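Local coordinates for protein nicotinate phosphoribosyltransferase (Vibrio cholerae, PDB 4HL7) that probably catalyses the ATP-dependent formation of nicotinate D-ribonucleotide from nicotinate and phosphoribosyl diphosphate, a step of NAD biosynthesis, at residues A[273-282]-A[301-312]; A[25-34]-A[254-262]. All coordinates share one frame; numbering follows the deposited sequence.

Interaction 1: A[273-282]-A[301-312]; sequences IDAFLNDFNR and WGDKMIAHYQQL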
loop_
_atom_site.group_PDB
_atom_site.type_symbol
_atom_site.label_atom_id
_atom_site.label_comp_id
_atom_site.label_asym_id
_atom_site.label_seq_id
_atom_site.Cartn_x
_atom_site.Cartn_y
_atom_site.Cartn_z
ATOM N N ILE A 273 -12.939 -1.426 -13.454
ATOM C CA ILE A 273 -12.188 -2.123 -14.508
ATOM C C ILE A 273 -12.598 -1.625 -15.898
ATOM O O ILE A 273 -11.705 -1.398 -16.758
ATOM C CB ILE A 273 -12.308 -3.655 -14.383
ATOM C CG1 ILE A 273 -11.330 -4.398 -15.337
ATOM C CG2 ILE A 273 -13.743 -4.099 -14.629
ATOM C CD1 ILE A 273 -9.891 -3.972 -15.236
ATOM N N ASP A 274 -13.876 -1.357 -16.131
ATOM C CA ASP A 274 -14.233 -0.814 -17.468
ATOM C C ASP A 274 -13.619 0.524 -17.747
ATOM O O ASP A 274 -13.214 0.779 -18.877
ATOM C CB ASP A 274 -15.746 -0.737 -17.706
ATOM C CG ASP A 274 -16.409 -2.093 -17.574
ATOM O OD1 ASP A 274 -16.049 -3.016 -18.322
ATOM O OD2 ASP A 274 -17.213 -2.257 -16.641
ATOM N N ALA A 275 -13.590 1.435 -16.757
ATOM C CA ALA A 275 -12.920 2.756 -16.962
ATOM C C ALA A 275 -11.452 2.579 -17.216
ATOM O O ALA A 275 -10.870 3.276 -18.054
ATOM C CB ALA A 275 -13.111 3.659 -15.722
ATOM N N PHE A 276 -10.824 1.686 -16.452
ATOM C CA PHE A 276 -9.401 1.410 -16.648
ATOM C C PHE A 276 -9.150 0.870 -18.059
ATOM O O PHE A 276 -8.283 1.378 -18.782
ATOM C CB PHE A 276 -8.898 0.385 -15.662
ATOM C CG PHE A 276 -7.425 0.130 -15.818
ATOM C CD1 PHE A 276 -6.477 1.050 -15.340
ATOM C CD2 PHE A 276 -7.012 -0.941 -16.534
ATOM C CE1 PHE A 276 -5.114 0.831 -15.565
ATOM C CE2 PHE A 276 -5.658 -1.183 -16.759
ATOM C CZ PHE A 276 -4.710 -0.300 -16.265
ATOM N N LEU A 277 -9.956 -0.099 -18.495
ATOM C CA LEU A 277 -9.715 -0.664 -19.854
ATOM C C LEU A 277 -9.900 0.378 -20.927
ATOM O O LEU A 277 -9.187 0.360 -21.917
ATOM C CB LEU A 277 -10.643 -1.870 -20.100
ATOM C CG LEU A 277 -10.278 -3.062 -19.175
ATOM C CD1 LEU A 277 -11.141 -4.256 -19.557
ATOM C CD2 LEU A 277 -8.802 -3.435 -19.185
ATOM N N ASN A 278 -10.838 1.301 -20.737
ATOM C CA ASN A 278 -11.028 2.361 -21.719
ATOM C C ASN A 278 -9.889 3.347 -21.783
ATOM O O ASN A 278 -9.670 3.976 -22.827
ATOM C CB ASN A 278 -12.322 3.148 -21.478
ATOM C CG ASN A 278 -13.540 2.339 -21.812
ATOM O OD1 ASN A 278 -13.443 1.323 -22.530
ATOM N ND2 ASN A 278 -14.709 2.767 -21.292
ATOM N N ASP A 279 -9.148 3.482 -20.691
ATOM C CA ASP A 279 -7.991 4.398 -20.696
ATOM C C ASP A 279 -6.683 3.732 -21.111
ATOM O O ASP A 279 -5.758 4.400 -21.590
ATOM C CB ASP A 279 -7.818 5.057 -19.278
ATOM C CG ASP A 279 -8.881 6.137 -18.999
ATOM O OD1 ASP A 279 -9.487 6.723 -19.947
ATOM O OD2 ASP A 279 -9.135 6.385 -17.825
ATOM N N PHE A 280 -6.608 2.428 -20.928
ATOM C CA PHE A 280 -5.321 1.694 -20.997
ATOM C C PHE A 280 -5.092 1.300 -22.450
ATOM O O PHE A 280 -5.268 0.135 -22.820
ATOM C CB PHE A 280 -5.389 0.482 -20.062
ATOM C CG PHE A 280 -4.021 -0.104 -19.649
ATOM C CD1 PHE A 280 -2.972 0.703 -19.183
ATOM C CD2 PHE A 280 -3.837 -1.487 -19.674
ATOM C CE1 PHE A 280 -1.757 0.136 -18.812
ATOM C CE2 PHE A 280 -2.620 -2.062 -19.325
ATOM C CZ PHE A 280 -1.580 -1.244 -18.845
ATOM N N ASN A 281 -4.758 2.312 -23.300
ATOM C CA ASN A 281 -4.639 2.068 -24.721
ATOM C C ASN A 281 -3.349 1.287 -25.093
ATOM O O ASN A 281 -2.540 0.883 -24.252
ATOM C CB ASN A 281 -4.725 3.390 -25.482
ATOM C CG ASN A 281 -3.656 4.354 -25.072
ATOM O OD1 ASN A 281 -2.514 3.994 -24.966
ATOM N ND2 ASN A 281 -4.043 5.623 -24.861
ATOM N N ARG A 282 -3.177 1.049 -26.380
ATOM C CA ARG A 282 -2.156 0.127 -26.801
ATOM C C ARG A 282 -0.764 0.666 -26.403
ATOM O O ARG A 282 0.107 -0.101 -25.922
ATOM C CB ARG A 282 -2.263 -0.114 -28.344
ATOM C CG ARG A 282 -1.347 -1.249 -28.807
ATOM C CD ARG A 282 -1.553 -1.696 -30.273
ATOM N NE ARG A 282 -0.853 -0.755 -31.097
ATOM C CZ ARG A 282 0.467 -0.845 -31.323
ATOM N NH1 ARG A 282 1.073 0.089 -32.054
ATOM N NH2 ARG A 282 1.151 -1.864 -30.772
ATOM N N TRP A 301 -11.031 -10.699 -13.071
ATOM C CA TRP A 301 -10.110 -9.565 -13.332
ATOM C C TRP A 301 -8.996 -9.999 -14.260
ATOM O O TRP A 301 -8.708 -9.336 -15.287
ATOM C CB TRP A 301 -9.508 -9.087 -12.008
ATOM C CG TRP A 301 -8.452 -7.989 -12.162
ATOM C CD1 TRP A 301 -8.643 -6.573 -12.255
ATOM C CD2 TRP A 301 -7.054 -8.206 -12.214
ATOM N NE1 TRP A 301 -7.403 -5.951 -12.398
ATOM C CE2 TRP A 301 -6.412 -6.892 -12.335
ATOM C CE3 TRP A 301 -6.249 -9.352 -12.128
ATOM C CZ2 TRP A 301 -5.051 -6.762 -12.419
ATOM C CZ3 TRP A 301 -4.871 -9.210 -12.212
ATOM C CH2 TRP A 301 -4.281 -7.931 -12.379
ATOM N N GLY A 302 -8.327 -11.084 -13.894
ATOM C CA GLY A 302 -7.123 -11.486 -14.645
ATOM C C GLY A 302 -7.570 -11.912 -16.036
ATOM O O GLY A 302 -6.878 -11.636 -17.034
ATOM N N ASP A 303 -8.739 -12.593 -16.126
ATOM C CA ASP A 303 -9.202 -13.059 -17.463
ATOM C C ASP A 303 -9.481 -11.840 -18.333
ATOM O O ASP A 303 -9.181 -11.827 -19.544
ATOM C CB ASP A 303 -10.471 -13.938 -17.359
ATOM C CG ASP A 303 -10.166 -15.341 -16.929
ATOM O OD1 ASP A 303 -9.013 -15.784 -17.061
ATOM O OD2 ASP A 303 -11.102 -16.016 -16.439
ATOM N N LYS A 304 -10.092 -10.809 -17.733
ATOM C CA LYS A 304 -10.414 -9.583 -18.481
ATOM C C LYS A 304 -9.144 -8.863 -18.962
ATOM O O LYS A 304 -9.089 -8.351 -20.065
ATOM C CB LYS A 304 -11.237 -8.603 -17.621
ATOM C CG LYS A 304 -12.703 -8.956 -17.565
ATOM C CD LYS A 304 -13.479 -7.889 -16.810
ATOM C CE LYS A 304 -14.897 -8.390 -16.616
ATOM N NZ LYS A 304 -15.789 -7.297 -16.188
HETATM N N MSE A 305 -8.148 -8.802 -18.096
HETATM C CA MSE A 305 -6.863 -8.145 -18.441
HETATM C C MSE A 305 -6.170 -8.910 -19.552
HETATM O O MSE A 305 -5.648 -8.326 -20.461
HETATM C CB MSE A 305 -5.946 -8.098 -17.225
HETATM C CG MSE A 305 -6.440 -7.104 -16.173
HETATM SE SE MSE A 305 -6.423 -5.229 -16.848
HETATM C CE MSE A 305 -4.871 -5.287 -18.081
ATOM N N ILE A 306 -6.122 -10.232 -19.433
ATOM C CA ILE A 306 -5.558 -11.079 -20.508
ATOM C C ILE A 306 -6.277 -10.806 -21.825
ATOM O O ILE A 306 -5.604 -10.591 -22.843
ATOM C CB ILE A 306 -5.570 -12.571 -20.138
ATOM C CG1 ILE A 306 -4.459 -12.841 -19.091
ATOM C CG2 ILE A 306 -5.349 -13.463 -21.371
ATOM C CD1 ILE A 306 -4.570 -14.189 -18.411
ATOM N N ALA A 307 -7.615 -10.821 -21.829
ATOM C CA ALA A 307 -8.387 -10.546 -23.075
ATOM C C ALA A 307 -8.069 -9.145 -23.660
ATOM O O ALA A 307 -8.072 -8.911 -24.892
ATOM C CB ALA A 307 -9.878 -10.681 -22.817
ATOM N N HIS A 308 -7.850 -8.182 -22.765
ATOM C CA HIS A 308 -7.514 -6.833 -23.200
ATOM C C HIS A 308 -6.169 -6.791 -23.896
ATOM O O HIS A 308 -6.039 -6.211 -24.993
ATOM C CB HIS A 308 -7.554 -5.885 -22.001
ATOM C CG HIS A 308 -7.295 -4.447 -22.373
ATOM N ND1 HIS A 308 -8.218 -3.685 -22.968
ATOM C CD2 HIS A 308 -6.202 -3.611 -22.102
ATOM C CE1 HIS A 308 -7.724 -2.432 -23.133
ATOM N NE2 HIS A 308 -6.494 -2.402 -22.610
ATOM N N TYR A 309 -5.140 -7.403 -23.268
ATOM C CA TYR A 309 -3.836 -7.497 -23.906
ATOM C C TYR A 309 -3.955 -8.129 -25.322
ATOM O O TYR A 309 -3.398 -7.598 -26.313
ATOM C CB TYR A 309 -2.909 -8.312 -23.063
ATOM C CG TYR A 309 -2.373 -7.498 -21.846
ATOM C CD1 TYR A 309 -1.856 -6.174 -21.999
ATOM C CD2 TYR A 309 -2.233 -8.120 -20.593
ATOM C CE1 TYR A 309 -1.276 -5.513 -20.908
ATOM C CE2 TYR A 309 -1.697 -7.433 -19.503
ATOM C CZ TYR A 309 -1.240 -6.148 -19.669
ATOM O OH TYR A 309 -0.688 -5.520 -18.577
ATOM N N GLN A 310 -4.681 -9.248 -25.382
ATOM C CA GLN A 310 -4.819 -10.012 -26.637
ATOM C C GLN A 310 -5.529 -9.181 -27.706
ATOM O O GLN A 310 -5.120 -9.246 -28.860
ATOM C CB GLN A 310 -5.513 -11.343 -26.375
ATOM C CG GLN A 310 -4.700 -12.273 -25.485
ATOM C CD GLN A 310 -5.449 -13.516 -25.115
ATOM O OE1 GLN A 310 -6.679 -13.499 -24.915
ATOM N NE2 GLN A 310 -4.736 -14.593 -25.001
ATOM N N GLN A 311 -6.546 -8.388 -27.333
ATOM C CA GLN A 311 -7.267 -7.536 -28.265
ATOM C C GLN A 311 -6.312 -6.471 -28.835
ATOM O O GLN A 311 -6.431 -6.045 -29.982
ATOM C CB GLN A 311 -8.476 -6.858 -27.570
ATOM C CG GLN A 311 -9.197 -5.823 -28.458
ATOM N N LEU A 312 -5.357 -6.078 -28.020
ATOM C CA LEU A 312 -4.377 -5.044 -28.399
ATOM C C LEU A 312 -3.097 -5.671 -29.051
ATOM O O LEU A 312 -2.163 -4.939 -29.396
ATOM C CB LEU A 312 -3.988 -4.221 -27.163
ATOM C CG LEU A 312 -5.064 -3.333 -26.541
ATOM C CD1 LEU A 312 -4.445 -2.578 -25.393
ATOM C CD2 LEU A 312 -5.620 -2.362 -27.576
HETATM O O HOH W 1 -15.475 -5.535 -18.013
HETATM O O HOH W 2 0.535 -4.175 -29.460
#
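The selenium of selenomethionine Met305 sits among side chains of helix 273-279, 3.8 Å from Leu277 CD2 and 4.0 Å from Ile273 CD1, and makes an oblique Met-aromatic contact with the Phe276 ring. The bends of the Met305 chain at chi2 and chi3 carry its CE back to Phe280 CE2, which also meets Tyr309 CE1. Beside this apolar cluster, the His308 imidazole has Leu277 CD2 over one face, 3.8 Å from the ring centroid, and Leu312 CG, just past the end of its helix, over the other. With CG anti to the backbone N (chi1 -177°), the ring extends to the end of helix 273-279, where NE2 donates to Phe280 O at 2.8 Å. The carbonyl oxygen lies in the ring plane and the bond is fairly straight (161°), which fixes the ring's rotation. The outer side is looser and watery: Lys304 NZ and Asp274 OD1 stand 4.8 Å apart, bridged by one water, while a second links Arg282 NH2 to Leu312 O. Phe276, Phe280, Trp301 and Met305 all rest on Val291 of strand 290-293, so the two helices, nearly parallel at 18°, pack side by side on the parallel sheet, as expected for helices following neighbouring strands (265-267 and 290-293) of the TIM-barrel-like domain.

Interaction 2: A[25-34]-A[254-262]; sequences NMMQAIHHFY and RWLTAFDGM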
loop_
_atom_site.group_PDB
_atom_site.type_symbol
_atom_site.label_atom_id
_atom_site.label_comp_id
_atom_site.label_asym_id
_atom_site.label_seq_id
_atom_site.Cartn_x
_atom_site.Cartn_y
_atom_site.Cartn_z
ATOM N N ASN A 25 9.240 6.692 -4.465
ATOM C CA ASN A 25 9.195 6.804 -5.890
ATOM C C ASN A 25 8.155 7.838 -6.355
ATOM O O ASN A 25 8.475 8.718 -7.183
ATOM C CB ASN A 25 8.961 5.424 -6.507
ATOM C CG ASN A 25 10.049 4.449 -6.153
ATOM O OD1 ASN A 25 11.140 4.827 -5.629
ATOM N ND2 ASN A 25 9.762 3.142 -6.392
HETATM N N MSE A 26 6.937 7.782 -5.798
HETATM C CA MSE A 26 5.907 8.724 -6.131
HETATM C C MSE A 26 6.328 10.102 -5.651
HETATM O O MSE A 26 6.037 11.093 -6.310
HETATM C CB MSE A 26 4.598 8.267 -5.474
HETATM C CG MSE A 26 3.420 8.967 -6.033
HETATM SE SE MSE A 26 1.900 7.897 -5.303
HETATM C CE MSE A 26 2.119 6.282 -5.362
HETATM N N MSE A 27 7.082 10.186 -4.559
HETATM C CA MSE A 27 7.575 11.525 -4.157
HETATM C C MSE A 27 8.430 12.160 -5.237
HETATM O O MSE A 27 8.396 13.390 -5.452
HETATM C CB MSE A 27 8.386 11.364 -2.858
HETATM C CG MSE A 27 8.775 12.762 -2.315
HETATM SE SE MSE A 27 9.831 12.402 -0.679
HETATM C CE MSE A 27 10.405 14.181 -0.094
ATOM N N GLN A 28 9.245 11.362 -5.917
ATOM C CA GLN A 28 9.975 11.905 -7.077
ATOM C C GLN A 28 9.068 12.439 -8.143
ATOM O O GLN A 28 9.346 13.537 -8.727
ATOM C CB GLN A 28 11.007 10.938 -7.697
ATOM C CG GLN A 28 11.439 11.477 -9.086
ATOM C CD GLN A 28 12.658 10.827 -9.603
ATOM O OE1 GLN A 28 13.717 10.870 -8.958
ATOM N NE2 GLN A 28 12.536 10.173 -10.750
ATOM N N ALA A 29 7.988 11.716 -8.465
ATOM C CA ALA A 29 7.126 12.169 -9.563
ATOM C C ALA A 29 6.394 13.445 -9.171
ATOM O O ALA A 29 6.215 14.383 -9.956
ATOM C CB ALA A 29 6.105 11.082 -9.956
ATOM N N ILE A 30 6.036 13.517 -7.906
ATOM C CA ILE A 30 5.307 14.715 -7.355
ATOM C C ILE A 30 6.316 15.889 -7.299
ATOM O O ILE A 30 5.971 17.056 -7.647
ATOM C CB ILE A 30 4.755 14.415 -5.937
ATOM C CG1 ILE A 30 3.625 13.378 -6.065
ATOM C CG2 ILE A 30 4.185 15.698 -5.250
ATOM C CD1 ILE A 30 3.373 12.643 -4.745
ATOM N N HIS A 31 7.538 15.602 -6.890
ATOM C CA HIS A 31 8.636 16.627 -6.868
ATOM C C HIS A 31 8.792 17.247 -8.251
ATOM O O HIS A 31 8.924 18.467 -8.394
ATOM C CB HIS A 31 9.931 15.953 -6.361
ATOM C CG HIS A 31 11.179 16.718 -6.586
ATOM N ND1 HIS A 31 11.683 17.577 -5.668
ATOM C CD2 HIS A 31 12.114 16.670 -7.637
ATOM C CE1 HIS A 31 12.854 18.084 -6.119
ATOM N NE2 HIS A 31 13.114 17.528 -7.321
ATOM N N HIS A 32 8.745 16.399 -9.263
ATOM C CA HIS A 32 8.986 16.825 -10.625
ATOM C C HIS A 32 7.839 17.618 -11.190
ATOM O O HIS A 32 8.054 18.720 -11.756
ATOM C CB HIS A 32 9.267 15.581 -11.492
ATOM C CG HIS A 32 9.683 15.932 -12.891
ATOM N ND1 HIS A 32 10.961 16.281 -13.204
ATOM C CD2 HIS A 32 8.934 16.040 -14.063
ATOM C CE1 HIS A 32 11.026 16.578 -14.518
ATOM N NE2 HIS A 32 9.776 16.459 -15.040
ATOM N N PHE A 33 6.608 17.130 -11.052
ATOM C CA PHE A 33 5.436 17.710 -11.768
ATOM C C PHE A 33 4.602 18.669 -10.903
ATOM O O PHE A 33 3.872 19.527 -11.438
ATOM C CB PHE A 33 4.512 16.574 -12.308
ATOM C CG PHE A 33 5.048 15.898 -13.553
ATOM C CD1 PHE A 33 5.302 16.648 -14.688
ATOM C CD2 PHE A 33 5.206 14.495 -13.608
ATOM C CE1 PHE A 33 5.781 16.038 -15.849
ATOM C CE2 PHE A 33 5.680 13.868 -14.760
ATOM C CZ PHE A 33 5.964 14.648 -15.876
ATOM N N TYR A 34 4.591 18.425 -9.600
ATOM C CA TYR A 34 3.565 19.005 -8.698
ATOM C C TYR A 34 4.194 19.517 -7.398
ATOM O O TYR A 34 3.673 19.295 -6.313
ATOM C CB TYR A 34 2.452 17.947 -8.360
ATOM C CG TYR A 34 1.829 17.360 -9.598
ATOM C CD1 TYR A 34 1.808 15.975 -9.796
ATOM C CD2 TYR A 34 1.225 18.190 -10.538
ATOM C CE1 TYR A 34 1.304 15.429 -10.989
ATOM C CE2 TYR A 34 0.718 17.692 -11.734
ATOM C CZ TYR A 34 0.744 16.295 -11.922
ATOM O OH TYR A 34 0.214 15.762 -13.079
ATOM N N ARG A 254 1.735 10.290 -17.076
ATOM C CA ARG A 254 2.721 11.088 -16.358
ATOM C C ARG A 254 3.635 10.214 -15.505
ATOM O O ARG A 254 4.744 10.608 -15.214
ATOM C CB ARG A 254 2.034 12.113 -15.478
ATOM C CG ARG A 254 1.514 13.250 -16.364
ATOM C CD ARG A 254 1.566 14.595 -15.689
ATOM N NE ARG A 254 2.019 15.626 -16.641
ATOM C CZ ARG A 254 2.229 16.892 -16.316
ATOM N NH1 ARG A 254 1.983 17.296 -15.073
ATOM N NH2 ARG A 254 2.648 17.768 -17.242
ATOM N N TRP A 255 3.184 9.028 -15.100
ATOM C CA TRP A 255 4.118 8.118 -14.413
ATOM C C TRP A 255 5.299 7.797 -15.335
ATOM O O TRP A 255 6.448 7.761 -14.930
ATOM C CB TRP A 255 3.410 6.810 -13.993
ATOM C CG TRP A 255 4.296 5.926 -13.150
ATOM C CD1 TRP A 255 5.063 4.815 -13.530
ATOM C CD2 TRP A 255 4.632 6.156 -11.753
ATOM N NE1 TRP A 255 5.796 4.331 -12.421
ATOM C CE2 TRP A 255 5.519 5.078 -11.334
ATOM C CE3 TRP A 255 4.254 7.109 -10.822
ATOM C CZ2 TRP A 255 6.022 4.998 -10.031
ATOM C CZ3 TRP A 255 4.747 6.989 -9.509
ATOM C CH2 TRP A 255 5.593 5.953 -9.139
ATOM N N LEU A 256 4.988 7.522 -16.602
ATOM C CA LEU A 256 6.008 7.201 -17.611
ATOM C C LEU A 256 6.966 8.384 -17.903
ATOM O O LEU A 256 8.130 8.178 -18.165
ATOM C CB LEU A 256 5.329 6.779 -18.903
ATOM C CG LEU A 256 4.489 5.475 -18.733
ATOM C CD1 LEU A 256 3.807 5.132 -20.081
ATOM C CD2 LEU A 256 5.197 4.227 -18.116
ATOM N N THR A 257 6.479 9.615 -17.811
ATOM C CA THR A 257 7.351 10.789 -18.122
ATOM C C THR A 257 8.083 11.313 -16.886
ATOM O O THR A 257 8.915 12.220 -17.000
ATOM C CB THR A 257 6.584 11.896 -18.821
ATOM O OG1 THR A 257 5.434 12.215 -18.089
ATOM C CG2 THR A 257 6.135 11.414 -20.225
ATOM N N ALA A 258 7.749 10.744 -15.725
ATOM C CA ALA A 258 8.429 11.070 -14.445
ATOM C C ALA A 258 9.774 10.367 -14.301
ATOM O O ALA A 258 10.603 10.810 -13.534
ATOM C CB ALA A 258 7.516 10.700 -13.293
ATOM N N PHE A 259 9.978 9.262 -15.028
ATOM C CA PHE A 259 11.178 8.384 -14.842
ATOM C C PHE A 259 11.625 7.854 -16.198
ATOM O O PHE A 259 10.761 7.614 -17.062
ATOM C CB PHE A 259 10.846 7.146 -13.994
ATOM C CG PHE A 259 10.109 7.433 -12.672
ATOM C CD1 PHE A 259 10.827 7.663 -11.489
ATOM C CD2 PHE A 259 8.709 7.353 -12.588
ATOM C CE1 PHE A 259 10.128 7.880 -10.270
ATOM C CE2 PHE A 259 8.007 7.535 -11.385
ATOM C CZ PHE A 259 8.729 7.835 -10.214
ATOM N N ASP A 260 12.931 7.577 -16.377
ATOM C CA ASP A 260 13.354 6.870 -17.637
ATOM C C ASP A 260 12.750 5.465 -17.791
ATOM O O ASP A 260 12.295 5.087 -18.869
ATOM C CB ASP A 260 14.877 6.709 -17.697
ATOM C CG ASP A 260 15.589 8.016 -17.877
ATOM O OD1 ASP A 260 14.915 8.953 -18.276
ATOM O OD2 ASP A 260 16.838 8.089 -17.644
ATOM N N GLY A 261 12.798 4.678 -16.707
ATOM C CA GLY A 261 12.505 3.256 -16.789
ATOM C C GLY A 261 12.015 2.638 -15.492
ATOM O O GLY A 261 12.134 1.432 -15.336
HETATM N N MSE A 262 11.475 3.465 -14.568
HETATM C CA MSE A 262 10.915 2.949 -13.294
HETATM C C MSE A 262 9.913 1.844 -13.579
HETATM O O MSE A 262 9.067 1.972 -14.478
HETATM C CB MSE A 262 10.274 4.103 -12.502
HETATM C CG MSE A 262 9.465 3.783 -11.214
HETATM SE SE MSE A 262 10.819 3.100 -9.946
HETATM C CE MSE A 262 11.864 4.766 -9.439
HETATM O O HOH W 3 3.166 19.601 -14.069
#
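Asn25 meets the 254-262 segment through both its side chain and its backbone: its amide lies against selenomethionine Met262, ND2 3.7 Å from SE, while its carbonyl oxygen faces the edge of the Phe259 ring, 3.2 Å from CZ. Its OD1 is bonded to Tyr216. At Met26 the edge of the Trp255 indole abuts CA, and the Met26 side chain also touches Glu233 and Trp234 of helix 232-241. Gln28, extended beyond CG, meets Phe259 coming from the opposite direction, NE2 3.1 Å from Phe259 CD1, its amide plane turned 26° from the ring; NE2 gives a weak bond to Ala258 O, and His84 O and Lys86 N complete the amide's partners. Ala29 is where the helices come closest, CB to Ala258 CB 3.6 Å; the small side chains let the axes pass 9.8 Å apart at a right angle, joining the N-terminal domain to the barrel-related domain. Next, Phe33 receives Arg254: the guanidinium stacks on the ring, planes 19° apart, in an off-centre cation-pi contact, with Arg254 CD over the same face and His32 over the opposite one. Thr257 OG1 approaches Phe33 CZ to 3.3 Å. At Tyr34 the hydroxyl accepts from Arg254 NH1 at 3.1 Å and also bonds His238, while a water ties that NH1 to Phe33 O.

Overall arrangement
The two contacts have centres 24 Å apart and do not touch, their nearest atoms being about 8 Å from each other, yet consecutive parts of the chain join them. Helix 247-258, which carries most of the second segment of interaction 2, also lies against helix 273-279 of interaction 1: Gln248 meets Ala275, Phe276 and Asp279, and Gln249 touches Asp279 and Asn281. Interaction 1 stays within the barrel-related domain, whereas interaction 2 joins that domain to the N-terminal one. Interaction 2 also borders helix 232-241, whose first residue, His232, is the predicted autophosphorylation site, unmodified here; Met26 touches the adjoining Ala231 and Glu233.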